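Local coordinates for prolyl oligopeptidase (Novosphingobium capsulatum, PDB 1YR2), which probably hydrolyses oligopeptides on the carboxyl side of proline, and to some extent alanine, as a serine peptidase of the S9A family, at residues E50-R62 with K625-H639. Numbering follows the deposited sequence.
Sequences EDHFGEKVSDPWR and KEADWRVLRRYSPYH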
loop_
_atom_site.group_PDB
_atom_site.type_symbol
_atom_site.label_atom_id
_atom_site.label_comp_id
_atom_site.label_asym_id
_atom_site.label_seq_id
_atom_site.Cartn_x
_atom_site.Cartn_y
_atom_site.Cartn_z
ATOM N N GLU A 50 9.675 30.587 27.045
ATOM C CA GLU A 50 10.682 31.101 26.134
ATOM C C GLU A 50 10.070 32.145 25.235
ATOM O O GLU A 50 8.885 32.052 24.896
ATOM C CB GLU A 50 11.186 29.972 25.240
ATOM C CG GLU A 50 11.942 28.875 25.990
ATOM C CD GLU A 50 12.314 27.706 25.085
ATOM O OE1 GLU A 50 11.588 27.384 24.101
ATOM O OE2 GLU A 50 13.352 27.098 25.379
ATOM N N ASP A 51 10.883 33.112 24.815
ATOM C CA ASP A 51 10.459 34.109 23.835
ATOM C C ASP A 51 10.712 33.643 22.402
ATOM O O ASP A 51 11.832 33.364 22.043
ATOM C CB ASP A 51 11.219 35.418 24.028
ATOM C CG ASP A 51 11.039 36.015 25.419
ATOM O OD1 ASP A 51 9.898 36.091 25.917
ATOM O OD2 ASP A 51 11.992 36.475 26.079
ATOM N N HIS A 52 9.687 33.624 21.559
ATOM C CA HIS A 52 9.844 33.241 20.183
ATOM C C HIS A 52 9.097 34.293 19.368
ATOM O O HIS A 52 7.901 34.443 19.493
ATOM C CB HIS A 52 9.318 31.812 19.928
ATOM C CG HIS A 52 10.087 30.726 20.636
ATOM N ND1 HIS A 52 11.279 30.226 20.161
ATOM C CD2 HIS A 52 9.821 30.024 21.763
ATOM C CE1 HIS A 52 11.733 29.297 20.979
ATOM N NE2 HIS A 52 10.861 29.145 21.955
ATOM N N PHE A 53 9.827 35.080 18.588
ATOM C CA PHE A 53 9.243 36.042 17.655
ATOM C C PHE A 53 8.262 37.012 18.295
ATOM O O PHE A 53 7.211 37.304 17.712
ATOM C CB PHE A 53 8.593 35.262 16.515
ATOM C CG PHE A 53 9.556 34.339 15.794
ATOM C CD1 PHE A 53 10.624 34.867 15.073
ATOM C CD2 PHE A 53 9.411 32.956 15.860
ATOM C CE1 PHE A 53 11.524 34.031 14.409
ATOM C CE2 PHE A 53 10.301 32.114 15.190
ATOM C CZ PHE A 53 11.365 32.655 14.465
ATOM N N GLY A 54 8.604 37.484 19.504
ATOM C CA GLY A 54 7.762 38.409 20.266
ATOM C C GLY A 54 6.626 37.770 21.064
ATOM O O GLY A 54 5.799 38.468 21.699
ATOM N N GLU A 55 6.559 36.446 21.012
ATOM C CA GLU A 55 5.532 35.683 21.690
ATOM C C GLU A 55 6.145 34.867 22.855
ATOM O O GLU A 55 7.330 34.564 22.855
ATOM C CB GLU A 55 4.832 34.758 20.668
ATOM C CG GLU A 55 3.864 35.496 19.734
ATOM C CD GLU A 55 2.823 34.579 19.058
ATOM O OE1 GLU A 55 2.314 33.576 19.666
ATOM O OE2 GLU A 55 2.491 34.864 17.875
ATOM N N LYS A 56 5.346 34.533 23.860
ATOM C CA LYS A 56 5.779 33.647 24.911
ATOM C C LYS A 56 5.200 32.267 24.624
ATOM O O LYS A 56 4.008 32.161 24.275
ATOM C CB LYS A 56 5.309 34.131 26.278
ATOM C CG LYS A 56 5.581 35.586 26.594
ATOM C CD LYS A 56 7.049 35.855 26.739
ATOM C CE LYS A 56 7.356 37.131 27.562
ATOM N NZ LYS A 56 8.721 37.002 28.173
ATOM N N VAL A 57 6.032 31.234 24.788
ATOM C CA VAL A 57 5.669 29.829 24.607
ATOM C C VAL A 57 6.019 29.057 25.851
ATOM O O VAL A 57 7.182 28.974 26.213
ATOM C CB VAL A 57 6.465 29.183 23.496
ATOM C CG1 VAL A 57 6.071 27.687 23.327
ATOM C CG2 VAL A 57 6.255 29.927 22.240
ATOM N N SER A 58 5.011 28.487 26.503
ATOM C CA SER A 58 5.216 27.636 27.644
ATOM C C SER A 58 5.415 26.178 27.231
ATOM O O SER A 58 4.692 25.646 26.358
ATOM C CB SER A 58 4.012 27.766 28.571
ATOM O OG SER A 58 4.176 26.935 29.718
ATOM N N ASP A 59 6.366 25.506 27.893
ATOM C CA ASP A 59 6.688 24.106 27.605
ATOM C C ASP A 59 7.089 23.428 28.897
ATOM O O ASP A 59 8.257 23.135 29.130
ATOM C CB ASP A 59 7.791 24.059 26.535
ATOM C CG ASP A 59 8.011 22.684 25.941
ATOM O OD1 ASP A 59 7.393 21.701 26.400
ATOM O OD2 ASP A 59 8.788 22.524 24.959
ATOM N N PRO A 60 6.124 23.216 29.773
ATOM C CA PRO A 60 6.402 22.679 31.109
ATOM C C PRO A 60 6.781 21.210 31.186
ATOM O O PRO A 60 7.193 20.761 32.274
ATOM C CB PRO A 60 5.104 22.909 31.876
ATOM C CG PRO A 60 4.089 23.326 30.884
ATOM C CD PRO A 60 4.703 23.540 29.571
ATOM N N TRP A 61 6.622 20.488 30.089
ATOM C CA TRP A 61 6.877 19.041 30.059
ATOM C C TRP A 61 8.026 18.688 29.118
ATOM O O TRP A 61 8.158 17.553 28.659
ATOM C CB TRP A 61 5.598 18.274 29.737
ATOM C CG TRP A 61 4.547 18.438 30.824
ATOM C CD1 TRP A 61 4.560 17.881 32.055
ATOM C CD2 TRP A 61 3.370 19.254 30.761
ATOM N NE1 TRP A 61 3.441 18.264 32.764
ATOM C CE2 TRP A 61 2.701 19.121 31.989
ATOM C CE3 TRP A 61 2.838 20.102 29.801
ATOM C CZ2 TRP A 61 1.507 19.794 32.276
ATOM C CZ3 TRP A 61 1.660 20.732 30.056
ATOM C CH2 TRP A 61 0.999 20.586 31.313
ATOM N N ARG A 62 8.918 19.642 28.885
ATOM C CA ARG A 62 10.062 19.359 28.044
ATOM C C ARG A 62 10.881 18.174 28.571
ATOM O O ARG A 62 11.504 17.461 27.796
ATOM C CB ARG A 62 10.973 20.561 27.897
ATOM C CG ARG A 62 11.923 20.371 26.722
ATOM C CD ARG A 62 12.595 21.621 26.232
ATOM N NE ARG A 62 11.663 22.496 25.555
ATOM C CZ ARG A 62 11.999 23.697 25.174
ATOM N NH1 ARG A 62 13.249 24.151 25.374
ATOM N NH2 ARG A 62 11.104 24.484 24.593
ATOM N N LYS A 625 12.150 29.979 11.086
ATOM C CA LYS A 625 11.658 31.058 10.235
ATOM C C LYS A 625 10.349 31.668 10.790
ATOM O O LYS A 625 9.372 30.952 11.016
ATOM C CB LYS A 625 11.530 30.539 8.803
ATOM C CG LYS A 625 10.811 31.479 7.912
ATOM C CD LYS A 625 11.016 31.198 6.428
ATOM C CE LYS A 625 10.494 32.432 5.632
ATOM N NZ LYS A 625 10.287 32.098 4.216
ATOM N N GLU A 626 10.327 32.991 11.013
ATOM C CA GLU A 626 9.204 33.604 11.720
ATOM C C GLU A 626 7.853 33.247 11.162
ATOM O O GLU A 626 6.989 32.772 11.889
ATOM C CB GLU A 626 9.315 35.137 11.775
ATOM C CG GLU A 626 8.145 35.792 12.516
ATOM C CD GLU A 626 8.406 37.270 12.841
ATOM O OE1 GLU A 626 8.735 38.027 11.943
ATOM O OE2 GLU A 626 8.276 37.659 13.999
ATOM N N ALA A 627 7.653 33.524 9.887
ATOM C CA ALA A 627 6.373 33.276 9.235
ATOM C C ALA A 627 5.945 31.791 9.316
ATOM O O ALA A 627 4.763 31.489 9.559
ATOM C CB ALA A 627 6.448 33.699 7.820
ATOM N N ASP A 628 6.897 30.865 9.149
ATOM C CA ASP A 628 6.568 29.422 9.204
ATOM C C ASP A 628 6.216 29.039 10.653
ATOM O O ASP A 628 5.361 28.210 10.886
ATOM C CB ASP A 628 7.737 28.543 8.777
ATOM C CG ASP A 628 8.041 28.618 7.292
ATOM O OD1 ASP A 628 7.489 29.483 6.614
ATOM O OD2 ASP A 628 8.855 27.842 6.740
ATOM N N TRP A 629 6.924 29.624 11.602
ATOM C CA TRP A 629 6.658 29.425 13.016
ATOM C C TRP A 629 5.218 29.855 13.374
ATOM O O TRP A 629 4.528 29.134 14.113
ATOM C CB TRP A 629 7.711 30.140 13.885
ATOM C CG TRP A 629 7.549 29.862 15.364
ATOM C CD1 TRP A 629 8.227 28.949 16.095
ATOM C CD2 TRP A 629 6.669 30.524 16.270
ATOM N NE1 TRP A 629 7.811 28.982 17.402
ATOM C CE2 TRP A 629 6.852 29.945 17.539
ATOM C CE3 TRP A 629 5.735 31.550 16.139
ATOM C CZ2 TRP A 629 6.141 30.356 18.666
ATOM C CZ3 TRP A 629 4.997 31.949 17.268
ATOM C CH2 TRP A 629 5.209 31.335 18.517
ATOM N N ARG A 630 4.751 30.979 12.850
ATOM C CA ARG A 630 3.420 31.467 13.190
ATOM C C ARG A 630 2.352 30.539 12.637
ATOM O O ARG A 630 1.332 30.296 13.297
ATOM C CB ARG A 630 3.173 32.883 12.678
ATOM C CG ARG A 630 3.950 33.940 13.431
ATOM C CD ARG A 630 3.484 35.358 13.068
ATOM N NE ARG A 630 4.482 36.330 13.473
ATOM C CZ ARG A 630 4.745 36.698 14.730
ATOM N NH1 ARG A 630 4.077 36.219 15.766
ATOM N NH2 ARG A 630 5.696 37.590 14.938
ATOM N N VAL A 631 2.590 30.017 11.439
ATOM C CA VAL A 631 1.669 29.040 10.843
ATOM C C VAL A 631 1.619 27.790 11.753
ATOM O O VAL A 631 0.518 27.287 12.062
ATOM C CB VAL A 631 2.135 28.674 9.429
ATOM C CG1 VAL A 631 1.530 27.335 8.920
ATOM C CG2 VAL A 631 1.837 29.776 8.502
ATOM N N LEU A 632 2.783 27.312 12.201
ATOM C CA LEU A 632 2.861 26.083 13.018
ATOM C C LEU A 632 2.203 26.284 14.396
ATOM O O LEU A 632 1.526 25.383 14.908
ATOM C CB LEU A 632 4.318 25.592 13.223
ATOM C CG LEU A 632 5.024 25.029 11.985
ATOM C CD1 LEU A 632 6.515 25.087 12.149
ATOM C CD2 LEU A 632 4.559 23.638 11.743
ATOM N N ARG A 633 2.423 27.463 14.975
ATOM C CA ARG A 633 1.906 27.777 16.318
ATOM C C ARG A 633 0.376 27.758 16.323
ATOM O O ARG A 633 -0.229 27.432 17.305
ATOM C CB ARG A 633 2.454 29.142 16.801
ATOM C CG ARG A 633 1.897 29.647 18.090
ATOM C CD ARG A 633 2.176 28.730 19.201
ATOM N NE ARG A 633 1.636 29.181 20.487
ATOM C CZ ARG A 633 0.433 28.845 20.948
ATOM N NH1 ARG A 633 -0.410 28.142 20.209
ATOM N NH2 ARG A 633 0.042 29.251 22.165
ATOM N N ARG A 634 -0.251 28.076 15.212
ATOM C CA ARG A 634 -1.711 28.093 15.137
ATOM C C ARG A 634 -2.347 26.716 15.254
ATOM O O ARG A 634 -3.492 26.627 15.630
ATOM C CB ARG A 634 -2.186 28.738 13.822
ATOM C CG ARG A 634 -2.000 30.229 13.802
ATOM C CD ARG A 634 -2.039 30.863 12.402
ATOM N NE ARG A 634 -1.608 32.270 12.465
ATOM C CZ ARG A 634 -0.875 32.919 11.550
ATOM N NH1 ARG A 634 -0.450 32.336 10.420
ATOM N NH2 ARG A 634 -0.526 34.175 11.792
ATOM N N TYR A 635 -1.598 25.658 14.966
ATOM C CA TYR A 635 -2.163 24.294 15.035
ATOM C C TYR A 635 -1.409 23.228 15.810
ATOM O O TYR A 635 -1.939 22.114 16.003
ATOM C CB TYR A 635 -2.515 23.796 13.641
ATOM C CG TYR A 635 -1.351 23.443 12.736
ATOM C CD1 TYR A 635 -0.663 22.252 12.886
ATOM C CD2 TYR A 635 -0.966 24.278 11.695
ATOM C CE1 TYR A 635 0.362 21.885 12.036
ATOM C CE2 TYR A 635 0.103 23.932 10.833
ATOM C CZ TYR A 635 0.760 22.728 11.015
ATOM O OH TYR A 635 1.802 22.308 10.189
ATOM N N SER A 636 -0.198 23.523 16.285
ATOM C CA SER A 636 0.585 22.561 17.073
ATOM C C SER A 636 -0.281 21.982 18.185
ATOM O O SER A 636 -0.654 22.728 19.077
ATOM C CB SER A 636 1.768 23.281 17.692
ATOM O OG SER A 636 2.526 22.430 18.532
ATOM N N PRO A 637 -0.676 20.703 18.118
ATOM C CA PRO A 637 -1.634 20.164 19.110
ATOM C C PRO A 637 -1.228 20.407 20.591
ATOM O O PRO A 637 -2.089 20.765 21.376
ATOM C CB PRO A 637 -1.723 18.686 18.766
ATOM C CG PRO A 637 -1.377 18.654 17.329
ATOM C CD PRO A 637 -0.329 19.735 17.077
ATOM N N TYR A 638 0.044 20.294 20.919
ATOM C CA TYR A 638 0.507 20.439 22.308
ATOM C C TYR A 638 0.293 21.851 22.826
ATOM O O TYR A 638 0.035 22.026 24.012
ATOM C CB TYR A 638 1.991 20.035 22.367
ATOM C CG TYR A 638 2.747 20.297 23.656
ATOM C CD1 TYR A 638 2.403 19.666 24.846
ATOM C CD2 TYR A 638 3.836 21.160 23.671
ATOM C CE1 TYR A 638 3.133 19.904 26.048
ATOM C CE2 TYR A 638 4.585 21.403 24.856
ATOM C CZ TYR A 638 4.229 20.763 26.028
ATOM O OH TYR A 638 4.981 20.992 27.164
ATOM N N HIS A 639 0.361 22.840 21.944
ATOM C CA HIS A 639 0.297 24.254 22.331
ATOM C C HIS A 639 -1.108 24.815 22.224
ATOM O O HIS A 639 -1.316 25.979 22.533
ATOM C CB HIS A 639 1.250 25.115 21.465
ATOM C CG HIS A 639 2.675 24.728 21.606
ATOM N ND1 HIS A 639 3.272 23.834 20.752
ATOM C CD2 HIS A 639 3.609 25.065 22.526
ATOM C CE1 HIS A 639 4.525 23.639 21.139
ATOM N NE2 HIS A 639 4.747 24.367 22.221
HETATM O O HOH W 1 2.739 31.744 21.578
HETATM O O HOH W 2 7.575 23.374 22.839
#
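Trp629, its CG trans to the backbone N (chi1 -175°), holds its indole out from helix 626-633 to meet Phe53, whose ring swings beside its own backbone N (chi1 -57°) at the turn of a β-hairpin. The two rings meet obliquely: Phe53 CD2 sits over one indole face, and its CE2 comes within 3.5 Å of Trp629 CB. His52 CB reaches the indole obliquely, 3.7 Å from Trp629 CZ2, Arg633 CB lies over the face opposite Phe53, and Val57 CG2 abuts the edge 3.6 Å from Trp629 CZ2. An alanine in place of Trp629 would probably open a gap beneath the hairpin, leaving Phe53 and Val57 without their shared apolar partner. Glu626 passes alongside Phe53, its CA making a CH-pi contact over the ring face, 3.6 Å from the centroid.

Polar groups join the two segments beside this cluster. Arg630 NH1 forms a salt bridge with Glu55 OE2 at 3.0 Å, while NH2 donates to Phe53 O from within the carbonyl plane, although that oxygen lies 27° out of the guanidinium plane. A water joins Glu55 OE1 and Lys56 O to Arg633 NE. Beyond the hairpin, Tyr638 OH donates to Asp59 OD1 on the anti side but tilted out of the carboxylate plane (2.6 Å), an oxygen also paired with Lys668, and weakly accepts from Trp61 N. Asp59 OD2 is gripped side-on by NE and NH2 of Arg62, and a second water links it to His639 NE2.

The whole illustrates a two-stranded hairpin with a type I' turn packed on a helix around an aromatic cluster, here tying the N-terminal part of the chain into the α/β-hydrolase catalytic domain, as in prolyl oligopeptidases.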